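Glycerol dehydratase (Clostridium butyricum, PDB 1R9D) is a B12-independent lyase of the glycyl radical enzyme family that probably dehydrates glycerol to 3-hydroxypropionaldehyde by radical chemistry. Local coordinates at residues I456-T460 against A490-M495; G128-L134 against A512-A517; L744-Q748 against Q776-I780; N645-S650 against G662-D667. All coordinates share one frame; numbering follows the deposited sequence.

Interaction 1. Residues I456-T460 against A490-M495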
loop_
_atom_site.group_PDB
_atom_site.type_symbol
_atom_site.label_atom_id
_atom_site.label_comp_id
_atom_site.label_asym_id
_atom_site.label_seq_id
_atom_site.Cartn_x
_atom_site.Cartn_y
_atom_site.Cartn_z
ATOM N N ILE A 456 36.270 5.631 -3.139
ATOM C CA ILE A 456 36.038 7.045 -3.411
ATOM C C ILE A 456 37.381 7.732 -3.689
ATOM O O ILE A 456 37.465 8.641 -4.517
ATOM C CB ILE A 456 35.312 7.734 -2.219
ATOM C CG1 ILE A 456 33.940 7.082 -2.002
ATOM C CG2 ILE A 456 35.136 9.225 -2.495
ATOM C CD1 ILE A 456 33.008 7.153 -3.215
ATOM N N VAL A 457 38.436 7.294 -3.006
ATOM C CA VAL A 457 39.756 7.878 -3.240
ATOM C C VAL A 457 40.208 7.489 -4.648
ATOM O O VAL A 457 40.726 8.315 -5.391
ATOM C CB VAL A 457 40.799 7.371 -2.219
ATOM C CG1 VAL A 457 42.192 7.840 -2.626
ATOM C CG2 VAL A 457 40.465 7.892 -0.825
ATOM N N GLU A 458 39.993 6.227 -5.011
ATOM C CA GLU A 458 40.370 5.727 -6.333
ATOM C C GLU A 458 39.630 6.493 -7.429
ATOM O O GLU A 458 40.215 6.866 -8.449
ATOM C CB GLU A 458 40.064 4.225 -6.429
ATOM C CG GLU A 458 40.452 3.580 -7.752
ATOM C CD GLU A 458 40.246 2.067 -7.765
ATOM O OE1 GLU A 458 40.623 1.429 -8.772
ATOM O OE2 GLU A 458 39.708 1.515 -6.778
ATOM N N LEU A 459 38.340 6.733 -7.216
ATOM C CA LEU A 459 37.536 7.457 -8.192
ATOM C C LEU A 459 37.879 8.941 -8.247
ATOM O O LEU A 459 37.621 9.598 -9.254
ATOM C CB LEU A 459 36.045 7.272 -7.896
ATOM C CG LEU A 459 35.506 5.869 -8.187
ATOM C CD1 LEU A 459 34.068 5.768 -7.700
ATOM C CD2 LEU A 459 35.591 5.578 -9.687
ATOM N N THR A 460 38.443 9.476 -7.168
ATOM C CA THR A 460 38.833 10.883 -7.156
ATOM C C THR A 460 40.057 11.015 -8.059
ATOM O O THR A 460 40.137 11.911 -8.900
ATOM C CB THR A 460 39.202 11.363 -5.735
ATOM O OG1 THR A 460 38.079 11.177 -4.861
ATOM C CG2 THR A 460 39.574 12.839 -5.753
ATOM N N ALA A 490 37.130 17.370 -4.991
ATOM C CA ALA A 490 36.746 16.304 -5.906
ATOM C C ALA A 490 36.324 15.079 -5.092
ATOM O O ALA A 490 35.375 14.381 -5.445
ATOM C CB ALA A 490 37.913 15.953 -6.819
ATOM N N TYR A 491 37.051 14.825 -4.008
ATOM C CA TYR A 491 36.772 13.711 -3.105
ATOM C C TYR A 491 35.348 13.867 -2.569
ATOM O O TYR A 491 34.563 12.914 -2.562
ATOM C CB TYR A 491 37.783 13.735 -1.955
ATOM C CG TYR A 491 37.524 12.776 -0.809
ATOM C CD1 TYR A 491 37.684 11.401 -0.965
ATOM C CD2 TYR A 491 37.165 13.256 0.449
ATOM C CE1 TYR A 491 37.498 10.525 0.112
ATOM C CE2 TYR A 491 36.978 12.396 1.528
ATOM C CZ TYR A 491 37.146 11.035 1.353
ATOM O OH TYR A 491 36.975 10.191 2.428
ATOM N N LYS A 492 35.019 15.077 -2.127
ATOM C CA LYS A 492 33.689 15.357 -1.599
ATOM C C LYS A 492 32.604 15.179 -2.663
ATOM O O LYS A 492 31.505 14.711 -2.360
ATOM C CB LYS A 492 33.640 16.776 -1.025
ATOM C CG LYS A 492 32.282 17.192 -0.457
ATOM C CD LYS A 492 32.422 18.463 0.370
ATOM C CE LYS A 492 31.082 19.014 0.826
ATOM N NZ LYS A 492 30.340 19.689 -0.277
ATOM N N ALA A 493 32.916 15.541 -3.906
ATOM C CA ALA A 493 31.958 15.414 -5.003
ATOM C C ALA A 493 31.656 13.951 -5.322
ATOM O O ALA A 493 30.510 13.597 -5.627
ATOM C CB ALA A 493 32.483 16.124 -6.245
ATOM N N GLN A 494 32.681 13.105 -5.275
ATOM C CA GLN A 494 32.479 11.679 -5.531
ATOM C C GLN A 494 31.671 11.083 -4.375
ATOM O O GLN A 494 30.740 10.307 -4.588
ATOM C CB GLN A 494 33.819 10.942 -5.634
ATOM C CG GLN A 494 34.646 11.254 -6.877
ATOM C CD GLN A 494 33.962 10.848 -8.177
ATOM O OE1 GLN A 494 33.277 9.823 -8.247
ATOM N NE2 GLN A 494 34.164 11.646 -9.222
ATOM N N MET A 495 32.038 11.453 -3.152
ATOM C CA MET A 495 31.356 10.962 -1.955
ATOM C C MET A 495 29.871 11.313 -2.018
ATOM O O MET A 495 29.005 10.470 -1.771
ATOM C CB MET A 495 31.974 11.595 -0.702
ATOM C CG MET A 495 31.517 10.987 0.624
ATOM S SD MET A 495 32.240 9.360 0.944
ATOM C CE MET A 495 33.915 9.818 1.473
#
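Ile456 sets its CG2 methyl against the second helix, between the Tyr491 ring and the backbone at Tyr491 O and Met495 N. With CG2 anti to the backbone N, this branch lies 3.7 Å from Tyr491 CD1 and also meets Gln494 CB, while CG1 runs on to Met495, 4.1 Å from its SD. The ring is approached obliquely here, and the isoleucine and tyrosine side chains cross at about a right angle. Val457 adds CG2 at 4.1 Å from Tyr491 CE1, again obliquely. Leu459 comes closest with CB, 3.8 Å from Gln494 OE1, a buried oxygen for which the model offers no hydrogen-bond partner. The glutamine chain is bent at chi2, and its NE2 is held by Pro473 O and Thr475 OG1. Thr460 closes the row. Its OG1 turns back on its own helix and donates to Ile456 O at 2.6 Å, reaching that oxygen from the face opposite Thr460 N. The hydroxyl also lies at the edge of the Tyr491 ring, in its plane, and 3.3 Å from Tyr491 CA, while CG2 meets Ala490 CB at 3.7 Å. The segment axes approach to 8.9 Å, at 121° between their directions; the contact is van der Waals packing, mostly apolar, with the Thr460 hydroxyl and Gln494 amide within it. Helix 453-461 follows directly on strand 449-452, whose Phe451 touches Ile456 and Met495; helix 607-624 packs on Tyr491 and Met495 and takes the tyrosine OH at Gly616 O, so the short helix is seated on the long helix 484-516 beside a third helix.

Interaction 2. Residues G128-L134 against A512-A517; sequences GKTTSEL and AHAERA
Arg516 reaches out from the last turn of its helix, extended from CG to NE, and aims NH1 between two carbonyl oxygens of the opposite turn. NH1 donates to Gly128 O at 3.0 Å and to Thr130 O at 2.9 Å; both bonds are bent, at 147° and 140°, and both acceptors are tilted somewhat from the guanidinium plane. Leu134 lies across one face of that group, its CB 3.7 Å above the plane and offset toward the rim. With CG anti to the backbone N, Leu134 sends CD2 over the second helix, 3.6 Å from Arg516 NE and 3.6 Å from Glu515 CD, the glutamate side chain crossing it at about a right angle; Glu515 OE1 is hydrogen-bonded to Tyr138 OH. Thr131 passes Arg516 in the opposite direction: its CG2 lies 3.8 Å from Ala517 CB, and its OG1 stands over one face of the His513 ring. Ala512 CB packs against the first turn, 3.4 Å from Thr131 O. NH2 of Arg516 bonds Glu43 O of the second subunit, so this one guanidinium ties two parts of the chain to the neighbouring copy. The turn it grips is organised by a capping box at the start of helix 131-138, in which Thr130 OG1 accepts from Glu133 N and the Glu133 carboxylate accepts from Thr130 N: an N-terminal helix cap docked on the C-terminal end of helix 484-516, at the subunit interface.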
loop_
_atom_site.group_PDB
_atom_site.type_symbol
_atom_site.label_atom_id
_atom_site.label_comp_id
_atom_site.label_asym_id
_atom_site.label_seq_id
_atom_site.Cartn_x
_atom_site.Cartn_y
_atom_site.Cartn_z
ATOM N N GLY A 128 8.573 -12.867 -8.275
ATOM C CA GLY A 128 8.027 -11.528 -8.399
ATOM C C GLY A 128 7.248 -11.030 -7.193
ATOM O O GLY A 128 6.761 -9.903 -7.196
ATOM N N LYS A 129 7.155 -11.842 -6.146
ATOM C CA LYS A 129 6.378 -11.465 -4.968
ATOM C C LYS A 129 7.173 -11.169 -3.701
ATOM O O LYS A 129 6.590 -11.010 -2.627
ATOM C CB LYS A 129 5.360 -12.569 -4.676
ATOM C CG LYS A 129 4.503 -12.917 -5.883
ATOM C CD LYS A 129 3.599 -14.102 -5.604
ATOM C CE LYS A 129 2.852 -14.518 -6.865
ATOM N NZ LYS A 129 2.126 -15.803 -6.666
ATOM N N THR A 130 8.491 -11.079 -3.824
ATOM C CA THR A 130 9.342 -10.823 -2.671
ATOM C C THR A 130 9.558 -9.334 -2.430
ATOM O O THR A 130 9.227 -8.502 -3.275
ATOM C CB THR A 130 10.732 -11.466 -2.852
ATOM O OG1 THR A 130 11.387 -10.864 -3.974
ATOM C CG2 THR A 130 10.602 -12.972 -3.093
ATOM N N THR A 131 10.114 -9.010 -1.269
ATOM C CA THR A 131 10.416 -7.623 -0.944
ATOM C C THR A 131 11.566 -7.144 -1.839
ATOM O O THR A 131 11.557 -6.006 -2.308
ATOM C CB THR A 131 10.819 -7.457 0.546
ATOM O OG1 THR A 131 11.894 -8.349 0.862
ATOM C CG2 THR A 131 9.634 -7.759 1.461
ATOM N N SER A 132 12.543 -8.019 -2.088
ATOM C CA SER A 132 13.689 -7.669 -2.933
ATOM C C SER A 132 13.272 -7.238 -4.339
ATOM O O SER A 132 13.786 -6.261 -4.880
ATOM C CB SER A 132 14.673 -8.848 -3.042
ATOM O OG SER A 132 14.117 -9.953 -3.749
ATOM N N GLU A 133 12.324 -7.956 -4.930
ATOM C CA GLU A 133 11.889 -7.613 -6.279
ATOM C C GLU A 133 11.147 -6.276 -6.332
ATOM O O GLU A 133 11.321 -5.504 -7.273
ATOM C CB GLU A 133 11.053 -8.768 -6.847
ATOM C CG GLU A 133 11.908 -10.037 -6.963
ATOM C CD GLU A 133 11.115 -11.309 -7.194
ATOM O OE1 GLU A 133 11.092 -11.796 -8.348
ATOM O OE2 GLU A 133 10.522 -11.823 -6.219
ATOM N N LEU A 134 10.342 -5.986 -5.313
ATOM C CA LEU A 134 9.625 -4.713 -5.277
ATOM C C LEU A 134 10.621 -3.570 -5.034
ATOM O O LEU A 134 10.494 -2.495 -5.616
ATOM C CB LEU A 134 8.568 -4.731 -4.171
ATOM C CG LEU A 134 7.776 -3.435 -3.969
ATOM C CD1 LEU A 134 7.022 -3.081 -5.239
ATOM C CD2 LEU A 134 6.813 -3.610 -2.807
ATOM N N ALA A 512 9.665 -1.160 0.449
ATOM C CA ALA A 512 9.290 -2.524 0.072
ATOM C C ALA A 512 8.921 -3.396 1.268
ATOM O O ALA A 512 7.944 -4.147 1.209
ATOM C CB ALA A 512 10.416 -3.181 -0.733
ATOM N N HIS A 513 9.696 -3.312 2.345
ATOM C CA HIS A 513 9.408 -4.089 3.545
ATOM C C HIS A 513 8.075 -3.675 4.146
ATOM O O HIS A 513 7.323 -4.512 4.643
ATOM C CB HIS A 513 10.517 -3.913 4.586
ATOM C CG HIS A 513 11.679 -4.834 4.383
ATOM N ND1 HIS A 513 11.654 -6.157 4.772
ATOM C CD2 HIS A 513 12.886 -4.638 3.800
ATOM C CE1 HIS A 513 12.794 -6.735 4.438
ATOM N NE2 HIS A 513 13.559 -5.835 3.847
ATOM N N ALA A 514 7.779 -2.381 4.103
ATOM C CA ALA A 514 6.521 -1.887 4.647
ATOM C C ALA A 514 5.335 -2.361 3.812
ATOM O O ALA A 514 4.278 -2.703 4.349
ATOM C CB ALA A 514 6.535 -0.362 4.701
ATOM N N GLU A 515 5.524 -2.393 2.498
ATOM C CA GLU A 515 4.461 -2.790 1.580
ATOM C C GLU A 515 4.202 -4.290 1.542
ATOM O O GLU A 515 3.051 -4.718 1.445
ATOM C CB GLU A 515 4.787 -2.292 0.166
ATOM C CG GLU A 515 3.646 -2.408 -0.834
ATOM C CD GLU A 515 3.928 -1.653 -2.129
ATOM O OE1 GLU A 515 4.563 -0.573 -2.061
ATOM O OE2 GLU A 515 3.503 -2.129 -3.210
ATOM N N ARG A 516 5.260 -5.089 1.633
ATOM C CA ARG A 516 5.097 -6.537 1.556
ATOM C C ARG A 516 5.414 -7.368 2.792
ATOM O O ARG A 516 4.959 -8.511 2.892
ATOM C CB ARG A 516 5.888 -7.072 0.362
ATOM C CG ARG A 516 5.307 -6.624 -0.969
ATOM C CD ARG A 516 6.024 -7.230 -2.167
ATOM N NE ARG A 516 5.342 -6.867 -3.407
ATOM C CZ ARG A 516 5.691 -7.290 -4.617
ATOM N NH1 ARG A 516 6.730 -8.103 -4.769
ATOM N NH2 ARG A 516 4.990 -6.907 -5.677
ATOM N N ALA A 517 6.177 -6.820 3.734
ATOM C CA ALA A 517 6.508 -7.582 4.930
ATOM C C ALA A 517 6.413 -6.846 6.270
ATOM O O ALA A 517 7.367 -6.833 7.050
ATOM C CB ALA A 517 7.908 -8.215 4.777
#

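Interaction 3. Residues L744-Q748 against Q776-I780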
loop_
_atom_site.group_PDB
_atom_site.type_symbol
_atom_site.label_atom_id
_atom_site.label_comp_id
_atom_site.label_asym_id
_atom_site.label_seq_id
_atom_site.Cartn_x
_atom_site.Cartn_y
_atom_site.Cartn_z
ATOM N N LEU A 744 46.671 -20.120 15.811
ATOM C CA LEU A 744 45.862 -19.813 14.641
ATOM C C LEU A 744 46.437 -20.501 13.403
ATOM O O LEU A 744 45.697 -20.999 12.551
ATOM C CB LEU A 744 45.799 -18.298 14.424
ATOM C CG LEU A 744 45.220 -17.502 15.598
ATOM C CD1 LEU A 744 45.253 -16.014 15.270
ATOM C CD2 LEU A 744 43.797 -17.952 15.874
ATOM N N LEU A 745 47.762 -20.540 13.309
ATOM C CA LEU A 745 48.406 -21.178 12.168
ATOM C C LEU A 745 48.197 -22.689 12.210
ATOM O O LEU A 745 48.021 -23.329 11.173
ATOM C CB LEU A 745 49.904 -20.854 12.152
ATOM C CG LEU A 745 50.267 -19.386 11.894
ATOM C CD1 LEU A 745 51.781 -19.216 11.938
ATOM C CD2 LEU A 745 49.727 -18.952 10.543
ATOM N N ALA A 746 48.209 -23.249 13.414
ATOM C CA ALA A 746 48.018 -24.685 13.591
ATOM C C ALA A 746 46.591 -25.075 13.216
ATOM O O ALA A 746 46.353 -26.161 12.677
ATOM C CB ALA A 746 48.303 -25.072 15.031
ATOM N N ALA A 747 45.650 -24.177 13.503
ATOM C CA ALA A 747 44.240 -24.401 13.206
ATOM C C ALA A 747 43.975 -24.443 11.707
ATOM O O ALA A 747 43.052 -25.125 11.254
ATOM C CB ALA A 747 43.389 -23.313 13.856
ATOM N N GLN A 748 44.771 -23.711 10.935
ATOM C CA GLN A 748 44.599 -23.705 9.487
ATOM C C GLN A 748 45.095 -25.016 8.884
ATOM O O GLN A 748 44.531 -25.513 7.906
ATOM C CB GLN A 748 45.363 -22.543 8.850
ATOM C CG GLN A 748 44.831 -21.168 9.204
ATOM C CD GLN A 748 45.463 -20.082 8.361
ATOM O OE1 GLN A 748 46.682 -19.885 8.396
ATOM N NE2 GLN A 748 44.641 -19.374 7.592
ATOM N N GLN A 776 40.582 -15.527 7.766
ATOM C CA GLN A 776 41.503 -16.061 8.764
ATOM C C GLN A 776 42.844 -15.344 8.631
ATOM O O GLN A 776 43.440 -14.930 9.627
ATOM C CB GLN A 776 41.738 -17.556 8.558
ATOM C CG GLN A 776 40.527 -18.444 8.751
ATOM C CD GLN A 776 40.894 -19.912 8.632
ATOM O OE1 GLN A 776 41.781 -20.271 7.858
ATOM N NE2 GLN A 776 40.212 -20.764 9.389
ATOM N N ASN A 777 43.309 -15.201 7.393
ATOM C CA ASN A 777 44.586 -14.545 7.130
ATOM C C ASN A 777 44.585 -13.064 7.491
ATOM O O ASN A 777 45.603 -12.533 7.924
ATOM C CB ASN A 777 44.986 -14.713 5.661
ATOM C CG ASN A 777 45.347 -16.149 5.318
ATOM O OD1 ASN A 777 45.681 -16.939 6.201
ATOM N ND2 ASN A 777 45.296 -16.486 4.034
ATOM N N ASP A 778 43.454 -12.392 7.306
ATOM C CA ASP A 778 43.379 -10.975 7.641
ATOM C C ASP A 778 43.556 -10.814 9.150
ATOM O O ASP A 778 44.258 -9.913 9.608
ATOM C CB ASP A 778 42.033 -10.382 7.205
ATOM C CG ASP A 778 41.975 -8.869 7.384
ATOM O OD1 ASP A 778 41.003 -8.372 7.995
ATOM O OD2 ASP A 778 42.899 -8.177 6.906
ATOM N N ILE A 779 42.930 -11.701 9.923
ATOM C CA ILE A 779 43.032 -11.641 11.379
ATOM C C ILE A 779 44.451 -11.956 11.854
ATOM O O ILE A 779 44.978 -11.299 12.751
ATOM C CB ILE A 779 42.037 -12.618 12.048
ATOM C CG1 ILE A 779 40.603 -12.148 11.774
ATOM C CG2 ILE A 779 42.305 -12.706 13.545
ATOM C CD1 ILE A 779 39.525 -13.121 12.245
ATOM N N ILE A 780 45.066 -12.962 11.250
ATOM C CA ILE A 780 46.428 -13.337 11.622
ATOM C C ILE A 780 47.410 -12.201 11.302
ATOM O O ILE A 780 48.387 -11.992 12.027
ATOM C CB ILE A 780 46.859 -14.628 10.871
ATOM C CG1 ILE A 780 46.041 -15.815 11.385
ATOM C CG2 ILE A 780 48.346 -14.887 11.065
ATOM C CD1 ILE A 780 46.183 -17.079 10.545
HETATM O O HOH W 1 40.763 -23.683 9.259
#
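Leu744 faces Ile780 where segments 744-748 and 776-780, on helices 741-749 and 773-781, run nearly antiparallel, at 163°, with their short axes 11.1 Å apart, a spacing bridged by side chains. The apolar end is built round Ile780: its CG1 lies 3.9 Å from Leu744 CB, the two side chains sliding past each other in opposite directions, and its CD1 meets Leu745 CD2 at 4.0 Å. At the other end Gln748, extended beyond CG, brings its amide between two partners on the facing helix. NE2 donates one bond to Gln776 OE1 and another to Asn777 OD1, each 3.0 Å long and nearly straight, at 168° and 167°. Both acceptors lie in or close to the Gln748 amide plane, yet NE2 sits above the carbonyl plane of each; the Gln748 and Asn777 amides stand almost perpendicular. Ile780 CD1 packs on Gln748 OE1. On the far side of the Gln776 amide, NE2 donates to Phe768 O and to a water that reaches Ala747 O weakly. Two acceptors on neighbouring residues thus take up both donor directions of Gln748 NE2, which should fix the amide's flip and its rotation and pin the helices together with neutral groups alone.

Interaction 4. Residues N645-S650 against G662-D667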
loop_
_atom_site.group_PDB
_atom_site.type_symbol
_atom_site.label_atom_id
_atom_site.label_comp_id
_atom_site.label_asym_id
_atom_site.label_seq_id
_atom_site.Cartn_x
_atom_site.Cartn_y
_atom_site.Cartn_z
ATOM N N ASN A 645 35.725 -5.902 4.999
ATOM C CA ASN A 645 36.943 -5.175 4.637
ATOM C C ASN A 645 37.844 -6.009 3.720
ATOM O O ASN A 645 38.593 -5.464 2.911
ATOM C CB ASN A 645 37.711 -4.735 5.891
ATOM C CG ASN A 645 38.141 -5.897 6.760
ATOM O OD1 ASN A 645 37.312 -6.628 7.303
ATOM N ND2 ASN A 645 39.449 -6.068 6.904
ATOM N N VAL A 646 37.767 -7.331 3.843
ATOM C CA VAL A 646 38.564 -8.211 2.996
ATOM C C VAL A 646 37.952 -8.212 1.596
ATOM O O VAL A 646 38.644 -7.973 0.611
ATOM C CB VAL A 646 38.596 -9.648 3.560
ATOM C CG1 VAL A 646 39.332 -10.577 2.595
ATOM C CG2 VAL A 646 39.290 -9.650 4.919
ATOM N N TYR A 647 36.647 -8.461 1.511
ATOM C CA TYR A 647 35.956 -8.468 0.222
ATOM C C TYR A 647 36.061 -7.121 -0.496
ATOM O O TYR A 647 36.346 -7.071 -1.694
ATOM C CB TYR A 647 34.479 -8.826 0.406
ATOM C CG TYR A 647 33.700 -8.825 -0.889
ATOM C CD1 TYR A 647 34.051 -9.680 -1.933
ATOM C CD2 TYR A 647 32.609 -7.975 -1.072
ATOM C CE1 TYR A 647 33.337 -9.690 -3.129
ATOM C CE2 TYR A 647 31.888 -7.978 -2.266
ATOM C CZ TYR A 647 32.258 -8.839 -3.287
ATOM O OH TYR A 647 31.549 -8.858 -4.467
ATOM N N PHE A 648 35.814 -6.031 0.228
ATOM C CA PHE A 648 35.903 -4.697 -0.369
ATOM C C PHE A 648 37.317 -4.480 -0.902
ATOM O O PHE A 648 37.507 -3.899 -1.973
ATOM C CB PHE A 648 35.574 -3.609 0.666
ATOM C CG PHE A 648 34.120 -3.160 0.664
ATOM C CD1 PHE A 648 33.677 -2.209 1.591
ATOM C CD2 PHE A 648 33.211 -3.660 -0.264
ATOM C CE1 PHE A 648 32.348 -1.762 1.589
ATOM C CE2 PHE A 648 31.876 -3.219 -0.275
ATOM C CZ PHE A 648 31.448 -2.269 0.654
ATOM N N GLY A 649 38.306 -4.954 -0.151
ATOM C CA GLY A 649 39.689 -4.802 -0.569
ATOM C C GLY A 649 39.984 -5.486 -1.895
ATOM O O GLY A 649 40.744 -4.970 -2.716
ATOM N N SER A 650 39.381 -6.649 -2.104
ATOM C CA SER A 650 39.583 -7.403 -3.339
ATOM C C SER A 650 39.014 -6.671 -4.553
ATOM O O SER A 650 39.411 -6.940 -5.690
ATOM C CB SER A 650 38.928 -8.784 -3.230
ATOM O OG SER A 650 37.521 -8.702 -3.421
ATOM N N GLY A 662 43.695 -5.211 -4.658
ATOM C CA GLY A 662 43.134 -6.459 -4.175
ATOM C C GLY A 662 43.381 -6.816 -2.723
ATOM O O GLY A 662 42.823 -7.797 -2.230
ATOM N N GLN A 663 44.206 -6.035 -2.032
ATOM C CA GLN A 663 44.507 -6.305 -0.627
ATOM C C GLN A 663 43.388 -5.820 0.292
ATOM O O GLN A 663 42.655 -4.897 -0.047
ATOM C CB GLN A 663 45.832 -5.640 -0.237
ATOM C CG GLN A 663 47.036 -6.265 -0.927
ATOM C CD GLN A 663 47.236 -7.705 -0.510
ATOM O OE1 GLN A 663 47.543 -7.986 0.648
ATOM N NE2 GLN A 663 47.054 -8.627 -1.449
ATOM N N PRO A 664 43.241 -6.447 1.468
ATOM C CA PRO A 664 42.192 -6.054 2.415
ATOM C C PRO A 664 42.292 -4.599 2.844
ATOM O O PRO A 664 43.374 -4.016 2.841
ATOM C CB PRO A 664 42.426 -6.986 3.601
ATOM C CG PRO A 664 43.030 -8.209 2.965
ATOM C CD PRO A 664 43.996 -7.608 1.973
ATOM N N LEU A 665 41.155 -4.016 3.202
ATOM C CA LEU A 665 41.132 -2.652 3.703
ATOM C C LEU A 665 41.235 -2.824 5.216
ATOM O O LEU A 665 41.160 -3.948 5.719
ATOM C CB LEU A 665 39.808 -1.964 3.359
ATOM C CG LEU A 665 39.468 -1.768 1.883
ATOM C CD1 LEU A 665 38.131 -1.035 1.766
ATOM C CD2 LEU A 665 40.571 -0.972 1.205
ATOM N N ALA A 666 41.415 -1.726 5.940
ATOM C CA ALA A 666 41.502 -1.783 7.395
ATOM C C ALA A 666 40.112 -2.043 7.978
ATOM O O ALA A 666 39.101 -1.715 7.354
ATOM C CB ALA A 666 42.058 -0.470 7.939
ATOM N N ASP A 667 40.073 -2.622 9.175
ATOM C CA ASP A 667 38.818 -2.944 9.855
ATOM C C ASP A 667 38.355 -1.836 10.809
ATOM O O ASP A 667 39.105 -1.409 11.682
ATOM C CB ASP A 667 38.986 -4.260 10.625
ATOM C CG ASP A 667 40.226 -4.265 11.511
ATOM O OD1 ASP A 667 40.076 -4.261 12.750
ATOM O OD2 ASP A 667 41.354 -4.263 10.967
HETATM O O HOH W 2 41.337 -8.539 0.017
#
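Asn645 binds Leu665 twice, once through its backbone and once through its side chain. Leu665 N donates to Asn645 O at 3.0 Å in an almost straight bond (177°) that comes in from above the carbonyl plane; Gly649 N, the helical partner, reaches the same oxygen from the opposite face. In return Asn645 ND2 donates to Leu665 O, also at 3.0 Å, with the acceptor in the amide plane. A chi1 of 60° tucks CG between the backbone N and carbonyl carbon and so carries the amide over the loop, where ND2 also donates to Asp778 OD1. Further along, one water donates to both Val646 O and Gly662 O, 2.8 Å from each. The backbones then come close: Gly649 CA lies 3.0 Å from Gln663 O, on a side where a CB would clash with that oxygen and with Pro664 CA. Gly662 CA approaches Gly649 O at 3.2 Å in a CA-H...O contact, and Ser650 CA does the same toward Gly662 O. Outside this, Leu665 CD1 packs on Phe648 CB at 3.8 Å and Pro664 CB leans on Val646. Strand 449-452 lies against Phe648 and Leu665. The loop is therefore held largely through its backbone, by Asn645, Asn555, Arg659 and a bridging water, and the close approach depends on Gly649 having no side chain.

How the interactions relate
Along the chain interaction 1 falls within the long span that interaction 2 closes; interaction 4 follows, then interaction 3. Interactions 1 and 2 share helix 484-516, their centres 33 Å apart, so this helix links the packing beside strand 449-452 with the subunit interface. The same strand borders interactions 1 and 4, whose nearest atoms are about 8 Å apart. Interactions 3 and 4 touch: Asp778 of helix 773-781 joins them through Asn645, Val646 and Pro664. The C-terminal part of the chain, which includes the predicted glycyl radical site, is thereby tied to helix 644-650, while interactions 2 and 3 lie farthest apart, at 40 Å between centres.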